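Local coordinates for protein beta-galactosidase (Trichoderma reesei, PDB 3OG2) that probably hydrolyses terminal non-reducing beta-D-galactose residues of beta-D-galactosides, as a glycoside hydrolase of family 35, at residues S667-R672 with G844-R849; Y675-W680 with S820-G825; T712-G717 with I777-V782. All coordinates share one frame; numbering follows the deposited sequence.

Contact 1: S667-R672 with G844-R849; sequences SLPEIR and GLFFER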
loop_
_atom_site.group_PDB
_atom_site.type_symbol
_atom_site.label_atom_id
_atom_site.label_comp_id
_atom_site.label_asym_id
_atom_site.label_seq_id
_atom_site.Cartn_x
_atom_site.Cartn_y
_atom_site.Cartn_z
ATOM N N SER A 667 -2.343 30.475 16.621
ATOM C CA SER A 667 -1.611 30.267 15.387
ATOM C C SER A 667 -2.168 31.105 14.243
ATOM O O SER A 667 -1.921 30.806 13.078
ATOM C CB SER A 667 -1.602 28.788 15.008
ATOM O OG SER A 667 -0.728 28.558 13.870
ATOM N N LEU A 668 -2.861 32.194 14.576
ATOM C CA LEU A 668 -3.145 33.227 13.580
ATOM C C LEU A 668 -2.819 34.605 14.151
ATOM O O LEU A 668 -3.644 35.543 14.188
ATOM C CB LEU A 668 -4.590 33.075 13.122
ATOM C CG LEU A 668 -4.925 33.774 11.802
ATOM C CD1 LEU A 668 -4.175 33.186 10.602
ATOM C CD2 LEU A 668 -6.463 33.724 11.595
ATOM N N PRO A 669 -1.575 34.823 14.594
ATOM C CA PRO A 669 -1.198 36.146 15.102
ATOM C C PRO A 669 -1.213 37.211 14.002
ATOM O O PRO A 669 -1.224 38.395 14.293
ATOM C CB PRO A 669 0.236 35.937 15.561
ATOM C CG PRO A 669 0.770 34.815 14.707
ATOM C CD PRO A 669 -0.413 33.879 14.628
ATOM N N GLU A 670 -1.249 36.757 12.738
ATOM C CA GLU A 670 -1.226 37.654 11.590
ATOM C C GLU A 670 -2.353 38.668 11.659
ATOM O O GLU A 670 -2.220 39.773 11.113
ATOM C CB GLU A 670 -1.459 36.850 10.296
ATOM C CG GLU A 670 -0.277 35.962 9.940
ATOM C CD GLU A 670 -0.213 34.608 10.578
ATOM O OE1 GLU A 670 -0.966 34.319 11.534
ATOM O OE2 GLU A 670 0.605 33.747 10.138
ATOM N N ILE A 671 -3.504 38.314 12.253
ATOM C CA ILE A 671 -4.649 39.193 12.152
ATOM C C ILE A 671 -4.671 40.209 13.286
ATOM O O ILE A 671 -5.563 41.077 13.305
ATOM C CB ILE A 671 -5.996 38.409 12.136
ATOM C CG1 ILE A 671 -6.205 37.583 13.395
ATOM C CG2 ILE A 671 -6.121 37.583 10.867
ATOM C CD1 ILE A 671 -7.614 37.038 13.552
ATOM N N ARG A 672 -3.727 40.156 14.196
ATOM C CA ARG A 672 -3.673 41.131 15.275
ATOM C C ARG A 672 -3.035 42.434 14.795
ATOM O O ARG A 672 -2.194 42.458 13.916
ATOM C CB ARG A 672 -2.853 40.557 16.429
ATOM C CG ARG A 672 -3.295 39.201 16.945
ATOM C CD ARG A 672 -2.190 38.713 17.889
ATOM N NE ARG A 672 -2.683 37.913 18.993
ATOM C CZ ARG A 672 -2.251 36.687 19.264
ATOM N NH1 ARG A 672 -1.344 36.041 18.539
ATOM N NH2 ARG A 672 -2.769 36.033 20.300
ATOM N N GLY A 844 2.364 26.139 6.050
ATOM C CA GLY A 844 2.712 27.528 6.307
ATOM C C GLY A 844 2.046 28.108 7.556
ATOM O O GLY A 844 2.180 29.331 7.717
ATOM N N LEU A 845 1.284 27.340 8.347
ATOM C CA LEU A 845 0.661 27.984 9.485
ATOM C C LEU A 845 1.730 28.457 10.499
ATOM O O LEU A 845 2.803 27.874 10.592
ATOM C CB LEU A 845 -0.264 26.985 10.194
ATOM C CG LEU A 845 -1.566 26.662 9.429
ATOM C CD1 LEU A 845 -2.284 25.493 10.071
ATOM C CD2 LEU A 845 -2.476 27.880 9.323
ATOM N N PHE A 846 1.413 29.531 11.237
ATOM C CA PHE A 846 2.387 30.126 12.126
ATOM C C PHE A 846 3.053 29.109 13.024
ATOM O O PHE A 846 4.286 29.102 13.156
ATOM C CB PHE A 846 1.693 31.200 12.983
ATOM C CG PHE A 846 2.511 31.712 14.141
ATOM C CD1 PHE A 846 3.487 32.688 13.882
ATOM C CD2 PHE A 846 2.298 31.241 15.426
ATOM C CE1 PHE A 846 4.241 33.145 14.957
ATOM C CE2 PHE A 846 3.049 31.699 16.496
ATOM C CZ PHE A 846 4.024 32.667 16.238
ATOM N N PHE A 847 2.286 28.214 13.651
ATOM C CA PHE A 847 2.975 27.285 14.595
ATOM C C PHE A 847 3.990 26.402 13.867
ATOM O O PHE A 847 5.047 26.047 14.446
ATOM C CB PHE A 847 1.998 26.427 15.403
ATOM C CG PHE A 847 1.341 25.300 14.594
ATOM C CD1 PHE A 847 1.876 24.032 14.660
ATOM C CD2 PHE A 847 0.237 25.512 13.795
ATOM C CE1 PHE A 847 1.358 22.944 13.966
ATOM C CE2 PHE A 847 -0.329 24.440 13.087
ATOM C CZ PHE A 847 0.244 23.173 13.159
ATOM N N GLU A 848 3.692 26.000 12.612
ATOM C CA GLU A 848 4.628 25.170 11.830
ATOM C C GLU A 848 5.880 25.962 11.469
ATOM O O GLU A 848 6.999 25.453 11.564
ATOM C CB GLU A 848 3.916 24.690 10.535
ATOM C CG GLU A 848 2.673 23.851 10.813
ATOM C CD GLU A 848 1.992 23.416 9.521
ATOM O OE1 GLU A 848 1.354 24.272 8.818
ATOM O OE2 GLU A 848 2.082 22.197 9.223
ATOM N N ARG A 849 5.655 27.237 11.040
ATOM C CA ARG A 849 6.796 28.037 10.636
ATOM C C ARG A 849 7.760 28.199 11.802
ATOM O O ARG A 849 8.976 28.243 11.590
ATOM C CB ARG A 849 6.356 29.440 10.172
ATOM C CG ARG A 849 5.392 29.351 8.964
ATOM C CD ARG A 849 5.171 30.726 8.363
ATOM N NE ARG A 849 4.798 31.815 9.262
ATOM C CZ ARG A 849 3.603 32.360 9.428
ATOM N NH1 ARG A 849 2.509 31.898 8.825
ATOM N NH2 ARG A 849 3.464 33.395 10.242
HETATM O O HOH W 1 -0.693 31.239 10.572
#
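Ser667 meets the first turn of helix 846-850 through its hydroxyl: Phe847 N donates to Ser667 OG at 3.0 Å. OG stands anti to the backbone N (chi1 -173°), and it also lies in the plane of the Phe847 ring at its edge, 3.2 Å from Phe847 CD2. One residue earlier, Phe846 N gives its hydrogen to a water at 2.8 Å, and this water donates in turn to Ser667 O and Glu670 OE2. The Phe846 ring takes Pro669 over one face, a CH-pi contact with Pro669 CG 3.6 Å from the ring centroid and shifted toward the rim.

Leu845 holds the N-cap position, but its side chain is apolar. Glu848 OE1 accepts from Leu845 N, the reciprocal half of a capping box, while the N-H groups of Phe846 and Phe847, in the first turn, go to the water and to the serine hydroxyl. The loop that receives this helix start comes off strand 663-666, an outermost strand of an antiparallel sheet, where it pairs with strand 883-894.

Glu670 closes the contact tip to tip with Arg849, its CD swung aside by a bend at chi2 (85°). NH1 and NH2 of Arg849 both reach Glu670 OE2, at 3.0 and 2.9 Å, in a salt bridge. The oxygen sits in the guanidinium plane, yet the carboxylate is turned 80° from it. Including the water, three donors grip this one oxygen. Arg849 NH1 donates to Gly844 O as well, at 2.8 Å, and NH2 has a second anionic partner in the C-terminal carboxylate, Tyr1003 OXT.

Contact 2: Y675-W680 with S820-G825; sequences YDDSRW and SWKLTG
Lys822 and Trp680 carry a mixed polar and aromatic contact in which a loop with a type I turn, Asp677 to Trp680, packs on strand 820-824, at the edge of a five-stranded antiparallel sheet. Extended beyond CG, the Lys822 chain runs past Trp680 CB, 3.9 Å from its CD, and delivers NZ to the turn. There NZ forms a salt bridge with Asp677 OD1 at 2.9 Å and a hydrogen bond to Asp677 O at 3.1 Å. It also donates to a water at 2.9 Å. The amine approaches both Asp677 oxygens from above their planes. Trp680 N, which closes the turn, reaches Asp677 O from the opposite face of the carbonyl.

The indole is sandwiched. Asp677 CB lies over one face, and Thr824 CG2 lies over the other in a CH-pi contact 3.9 Å from the centroid of the six-membered ring. Along the strand, Leu823 C comes 3.7 Å from Trp680 CE3, and Tyr1003 brings a further ring to the indole.

Asp677 OD2 has its own partners, the salt bridges to Arg716 and Arg718. With Lys822 on one oxygen and two arginines on the other, the buried carboxylate is probably held firmly ionised.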
loop_
_atom_site.group_PDB
_atom_site.type_symbol
_atom_site.label_atom_id
_atom_site.label_comp_id
_atom_site.label_asym_id
_atom_site.label_seq_id
_atom_site.Cartn_x
_atom_site.Cartn_y
_atom_site.Cartn_z
ATOM N N TYR A 675 0.783 42.963 14.314
ATOM C CA TYR A 675 1.588 41.970 13.619
ATOM C C TYR A 675 2.546 42.630 12.629
ATOM O O TYR A 675 2.114 43.472 11.848
ATOM C CB TYR A 675 0.681 40.991 12.853
ATOM C CG TYR A 675 1.459 39.841 12.308
ATOM C CD1 TYR A 675 1.943 38.848 13.156
ATOM C CD2 TYR A 675 1.707 39.731 10.948
ATOM C CE1 TYR A 675 2.671 37.765 12.706
ATOM C CE2 TYR A 675 2.435 38.657 10.482
ATOM C CZ TYR A 675 2.901 37.689 11.338
ATOM O OH TYR A 675 3.613 36.640 10.813
ATOM N N ASP A 676 3.797 42.213 12.634
ATOM C CA ASP A 676 4.791 42.672 11.667
ATOM C C ASP A 676 4.999 41.590 10.610
ATOM O O ASP A 676 5.334 40.455 10.990
ATOM C CB ASP A 676 6.103 42.946 12.392
ATOM C CG ASP A 676 7.229 43.386 11.493
ATOM O OD1 ASP A 676 7.786 42.620 10.697
ATOM O OD2 ASP A 676 7.691 44.534 11.596
ATOM N N ASP A 677 4.830 41.918 9.319
ATOM C CA ASP A 677 5.070 40.923 8.274
ATOM C C ASP A 677 6.261 41.344 7.407
ATOM O O ASP A 677 6.357 40.905 6.249
ATOM C CB ASP A 677 3.805 40.710 7.453
ATOM C CG ASP A 677 3.347 41.894 6.634
ATOM O OD1 ASP A 677 4.117 42.870 6.533
ATOM O OD2 ASP A 677 2.249 41.866 6.023
ATOM N N SER A 678 7.170 42.175 7.911
ATOM C CA SER A 678 8.320 42.648 7.164
ATOM C C SER A 678 9.184 41.481 6.711
ATOM O O SER A 678 9.912 41.658 5.704
ATOM C CB SER A 678 9.160 43.642 7.991
ATOM O OG SER A 678 9.699 42.982 9.140
ATOM N N ARG A 679 9.156 40.341 7.349
ATOM C CA ARG A 679 10.000 39.210 6.910
ATOM C C ARG A 679 9.364 38.357 5.845
ATOM O O ARG A 679 9.995 37.467 5.272
ATOM C CB ARG A 679 10.313 38.309 8.119
ATOM C CG ARG A 679 11.158 39.051 9.165
ATOM C CD ARG A 679 11.140 38.274 10.457
ATOM N NE ARG A 679 11.924 38.879 11.539
ATOM C CZ ARG A 679 11.451 39.756 12.415
ATOM N NH1 ARG A 679 10.199 40.194 12.326
ATOM N NH2 ARG A 679 12.252 40.180 13.374
ATOM N N TRP A 680 8.075 38.599 5.573
ATOM C CA TRP A 680 7.369 37.725 4.637
ATOM C C TRP A 680 7.854 37.962 3.197
ATOM O O TRP A 680 8.095 39.098 2.778
ATOM C CB TRP A 680 5.860 38.011 4.643
ATOM C CG TRP A 680 5.131 37.481 5.854
ATOM C CD1 TRP A 680 5.514 37.532 7.178
ATOM C CD2 TRP A 680 3.876 36.802 5.807
ATOM N NE1 TRP A 680 4.533 36.912 7.945
ATOM C CE2 TRP A 680 3.527 36.459 7.130
ATOM C CE3 TRP A 680 3.011 36.459 4.758
ATOM C CZ2 TRP A 680 2.345 35.775 7.442
ATOM C CZ3 TRP A 680 1.849 35.784 5.064
ATOM C CH2 TRP A 680 1.521 35.452 6.391
ATOM N N SER A 820 -1.582 45.078 -2.935
ATOM C CA SER A 820 -0.193 44.580 -2.971
ATOM C C SER A 820 -0.085 43.438 -1.984
ATOM O O SER A 820 -0.693 43.489 -0.905
ATOM C CB SER A 820 0.836 45.677 -2.678
ATOM O OG SER A 820 0.773 46.059 -1.335
ATOM N N TRP A 821 0.710 42.407 -2.358
ATOM C CA TRP A 821 0.619 41.137 -1.662
ATOM C C TRP A 821 1.926 40.631 -1.096
ATOM O O TRP A 821 3.002 40.823 -1.686
ATOM C CB TRP A 821 0.140 40.090 -2.660
ATOM C CG TRP A 821 -1.248 40.296 -3.186
ATOM C CD1 TRP A 821 -1.576 40.961 -4.360
ATOM C CD2 TRP A 821 -2.468 39.841 -2.596
ATOM N NE1 TRP A 821 -2.945 40.937 -4.522
ATOM C CE2 TRP A 821 -3.522 40.266 -3.470
ATOM C CE3 TRP A 821 -2.773 39.119 -1.417
ATOM C CZ2 TRP A 821 -4.858 39.990 -3.208
ATOM C CZ3 TRP A 821 -4.140 38.836 -1.148
ATOM C CH2 TRP A 821 -5.142 39.288 -2.055
ATOM N N LYS A 822 1.826 39.882 -0.011
ATOM C CA LYS A 822 2.896 39.049 0.525
ATOM C C LYS A 822 2.290 37.644 0.712
ATOM O O LYS A 822 1.047 37.478 0.751
ATOM C CB LYS A 822 3.382 39.548 1.884
ATOM C CG LYS A 822 3.854 40.996 1.790
ATOM C CD LYS A 822 4.583 41.379 3.068
ATOM C CE LYS A 822 4.966 42.870 3.037
ATOM N NZ LYS A 822 5.850 43.178 4.208
ATOM N N LEU A 823 3.172 36.629 0.775
ATOM C CA LEU A 823 2.639 35.260 0.953
ATOM C C LEU A 823 3.633 34.432 1.722
ATOM O O LEU A 823 4.824 34.743 1.788
ATOM C CB LEU A 823 2.280 34.598 -0.382
ATOM C CG LEU A 823 3.437 33.861 -1.114
ATOM C CD1 LEU A 823 2.848 33.022 -2.241
ATOM C CD2 LEU A 823 4.535 34.799 -1.629
ATOM N N THR A 824 3.131 33.327 2.284
ATOM C CA THR A 824 4.030 32.299 2.786
ATOM C C THR A 824 3.365 30.917 2.697
ATOM O O THR A 824 2.158 30.779 2.862
ATOM C CB THR A 824 4.447 32.550 4.241
ATOM O OG1 THR A 824 5.534 31.668 4.558
ATOM C CG2 THR A 824 3.295 32.328 5.239
ATOM N N GLY A 825 4.251 29.937 2.503
ATOM C CA GLY A 825 3.972 28.553 2.841
ATOM C C GLY A 825 4.988 28.148 3.941
ATOM O O GLY A 825 5.304 28.952 4.824
HETATM O O HOH W 2 8.226 41.757 3.493
#

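Contact 3: T712-G717 with I777-V782; sequences TLLFRG and ILTVVV
Arg716 runs alongside Thr779 and crosses Ile777 on the face of the sheet that also bears Leu714 and Val781. Its CB starts 4.0 Å from Leu778 O, and CG passes 3.9 Å from Thr779 OG1. A bend at chi3 (57°) turns NE aside, toward Asp677. CZ then lies beneath Ile777 CG2, the methyl centred over one guanidinium face at 3.8 Å. At the tip, NH2 touches Ile777 CD1 at 3.5 Å, while NH1 comes 2.9 Å from Thr779 OG1 and donates to Glu670 O.

Behind this side chain the axes of strand segments 713-717 and 777-782 run antiparallel, 166° apart. Leu713 with Val782, Phe715 with Val780 and Gly717 with Leu778 are the hydrogen-bonded pairs, each closed by two N-H to O bonds; the bond from Val782 N to Leu713 O is 2.8 Å long. On their face the Phe715 ring leans on Val782, with CE1 4.1 Å from Val782 CG2. Just before the strand, Thr712 CG2 is pressed tightly against Val781 CG1, at 3.5 Å.

Strand 820-824 flanks one strand and strand 740-744 the other, an interior pairing of the antiparallel sheet in an all-beta domain, consistent with the galactose-binding-like beta fold.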
loop_
_atom_site.group_PDB
_atom_site.type_symbol
_atom_site.label_atom_id
_atom_site.label_comp_id
_atom_site.label_asym_id
_atom_site.label_seq_id
_atom_site.Cartn_x
_atom_site.Cartn_y
_atom_site.Cartn_z
ATOM N N THR A 712 -0.642 24.408 4.179
ATOM C CA THR A 712 -1.462 25.592 4.128
ATOM C C THR A 712 -0.639 26.816 3.703
ATOM O O THR A 712 0.497 27.013 4.130
ATOM C CB THR A 712 -2.028 25.844 5.558
ATOM O OG1 THR A 712 -2.583 24.643 6.067
ATOM C CG2 THR A 712 -3.086 26.950 5.580
ATOM N N LEU A 713 -1.238 27.664 2.869
ATOM C CA LEU A 713 -0.652 28.923 2.440
ATOM C C LEU A 713 -1.379 30.105 3.071
ATOM O O LEU A 713 -2.587 30.021 3.360
ATOM C CB LEU A 713 -0.810 29.046 0.912
ATOM C CG LEU A 713 -0.183 27.935 0.074
ATOM C CD1 LEU A 713 -0.464 28.217 -1.406
ATOM C CD2 LEU A 713 1.314 27.819 0.367
ATOM N N LEU A 714 -0.659 31.207 3.258
ATOM C CA LEU A 714 -1.257 32.447 3.710
ATOM C C LEU A 714 -0.861 33.580 2.773
ATOM O O LEU A 714 0.269 33.620 2.305
ATOM C CB LEU A 714 -0.906 32.836 5.136
ATOM C CG LEU A 714 -1.515 31.969 6.240
ATOM C CD1 LEU A 714 -0.682 30.738 6.488
ATOM C CD2 LEU A 714 -1.664 32.795 7.532
ATOM N N PHE A 715 -1.797 34.482 2.562
ATOM C CA PHE A 715 -1.571 35.663 1.744
ATOM C C PHE A 715 -1.978 36.893 2.529
ATOM O O PHE A 715 -2.977 36.848 3.257
ATOM C CB PHE A 715 -2.415 35.647 0.466
ATOM C CG PHE A 715 -2.098 34.437 -0.394
ATOM C CD1 PHE A 715 -2.681 33.181 -0.139
ATOM C CD2 PHE A 715 -1.197 34.557 -1.425
ATOM C CE1 PHE A 715 -2.282 32.087 -0.899
ATOM C CE2 PHE A 715 -0.802 33.502 -2.246
ATOM C CZ PHE A 715 -1.364 32.280 -1.944
ATOM N N ARG A 716 -1.235 37.975 2.373
ATOM C CA ARG A 716 -1.602 39.245 3.044
ATOM C C ARG A 716 -1.652 40.324 1.964
ATOM O O ARG A 716 -0.635 40.553 1.282
ATOM C CB ARG A 716 -0.581 39.613 4.135
ATOM C CG ARG A 716 -0.783 38.657 5.309
ATOM C CD ARG A 716 0.208 38.876 6.377
ATOM N NE ARG A 716 0.303 40.192 6.979
ATOM C CZ ARG A 716 -0.491 40.638 7.942
ATOM N NH1 ARG A 716 -1.537 39.884 8.328
ATOM N NH2 ARG A 716 -0.315 41.809 8.548
ATOM N N GLY A 717 -2.834 40.880 1.784
ATOM C CA GLY A 717 -3.031 41.872 0.757
ATOM C C GLY A 717 -3.324 43.251 1.338
ATOM O O GLY A 717 -4.326 43.423 2.067
ATOM N N ILE A 777 -5.425 45.426 5.728
ATOM C CA ILE A 777 -4.711 44.213 5.303
ATOM C C ILE A 777 -5.674 43.025 5.305
ATOM O O ILE A 777 -6.238 42.712 6.365
ATOM C CB ILE A 777 -3.481 43.900 6.204
ATOM C CG1 ILE A 777 -2.528 45.079 6.215
ATOM C CG2 ILE A 777 -2.821 42.632 5.707
ATOM C CD1 ILE A 777 -1.294 44.863 7.106
ATOM N N LEU A 778 -5.830 42.408 4.161
ATOM C CA LEU A 778 -6.577 41.154 4.073
ATOM C C LEU A 778 -5.644 40.017 4.384
ATOM O O LEU A 778 -4.568 39.918 3.823
ATOM C CB LEU A 778 -7.112 41.020 2.643
ATOM C CG LEU A 778 -8.259 41.930 2.314
ATOM C CD1 LEU A 778 -8.413 42.054 0.794
ATOM C CD2 LEU A 778 -9.572 41.427 2.922
ATOM N N THR A 779 -6.044 39.133 5.281
ATOM C CA THR A 779 -5.292 37.894 5.497
ATOM C C THR A 779 -6.162 36.765 4.963
ATOM O O THR A 779 -7.307 36.614 5.373
ATOM C CB THR A 779 -4.946 37.650 6.991
ATOM O OG1 THR A 779 -4.059 38.673 7.449
ATOM C CG2 THR A 779 -4.220 36.327 7.160
ATOM N N VAL A 780 -5.598 36.006 4.007
ATOM C CA VAL A 780 -6.343 34.949 3.343
ATOM C C VAL A 780 -5.592 33.645 3.629
ATOM O O VAL A 780 -4.406 33.549 3.296
ATOM C CB VAL A 780 -6.395 35.194 1.821
ATOM C CG1 VAL A 780 -7.160 34.059 1.117
ATOM C CG2 VAL A 780 -7.019 36.537 1.567
ATOM N N VAL A 781 -6.207 32.664 4.255
ATOM C CA VAL A 781 -5.604 31.378 4.529
ATOM C C VAL A 781 -6.189 30.411 3.507
ATOM O O VAL A 781 -7.416 30.365 3.353
ATOM C CB VAL A 781 -5.946 30.916 5.961
ATOM C CG1 VAL A 781 -5.245 29.566 6.253
ATOM C CG2 VAL A 781 -5.528 31.977 6.977
ATOM N N VAL A 782 -5.345 29.672 2.804
ATOM C CA VAL A 782 -5.801 28.756 1.772
ATOM C C VAL A 782 -5.149 27.395 2.061
ATOM O O VAL A 782 -3.929 27.287 1.955
ATOM C CB VAL A 782 -5.416 29.209 0.340
ATOM C CG1 VAL A 782 -5.966 28.208 -0.676
ATOM C CG2 VAL A 782 -5.939 30.628 0.082
#

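How the contacts relate
The three contacts lie within about 11 Å of one another, centre to centre, where two all-beta parts of the chain meet, away from the galactose-binding residues; side chains of Leu823 and Val782 each come to about 12 Å from an N-acetylglucosamine (NAG) of the glycans attached to the protein. Contacts 2 and 3 share a sheet, since strand 820-824 pairs with 713-720, and Arg716 NE reaches across to Asp677 OD2 at 2.7 Å. The same guanidinium ties contact 3 to contact 1, with Arg716 NH1 2.9 Å from Glu670 O. Contact 1 packs on contact 2 where Glu670 CG sits 3.6 Å from Trp680 CZ2. The C-terminal Tyr1003 spans both, bonding to Arg849 and Thr824.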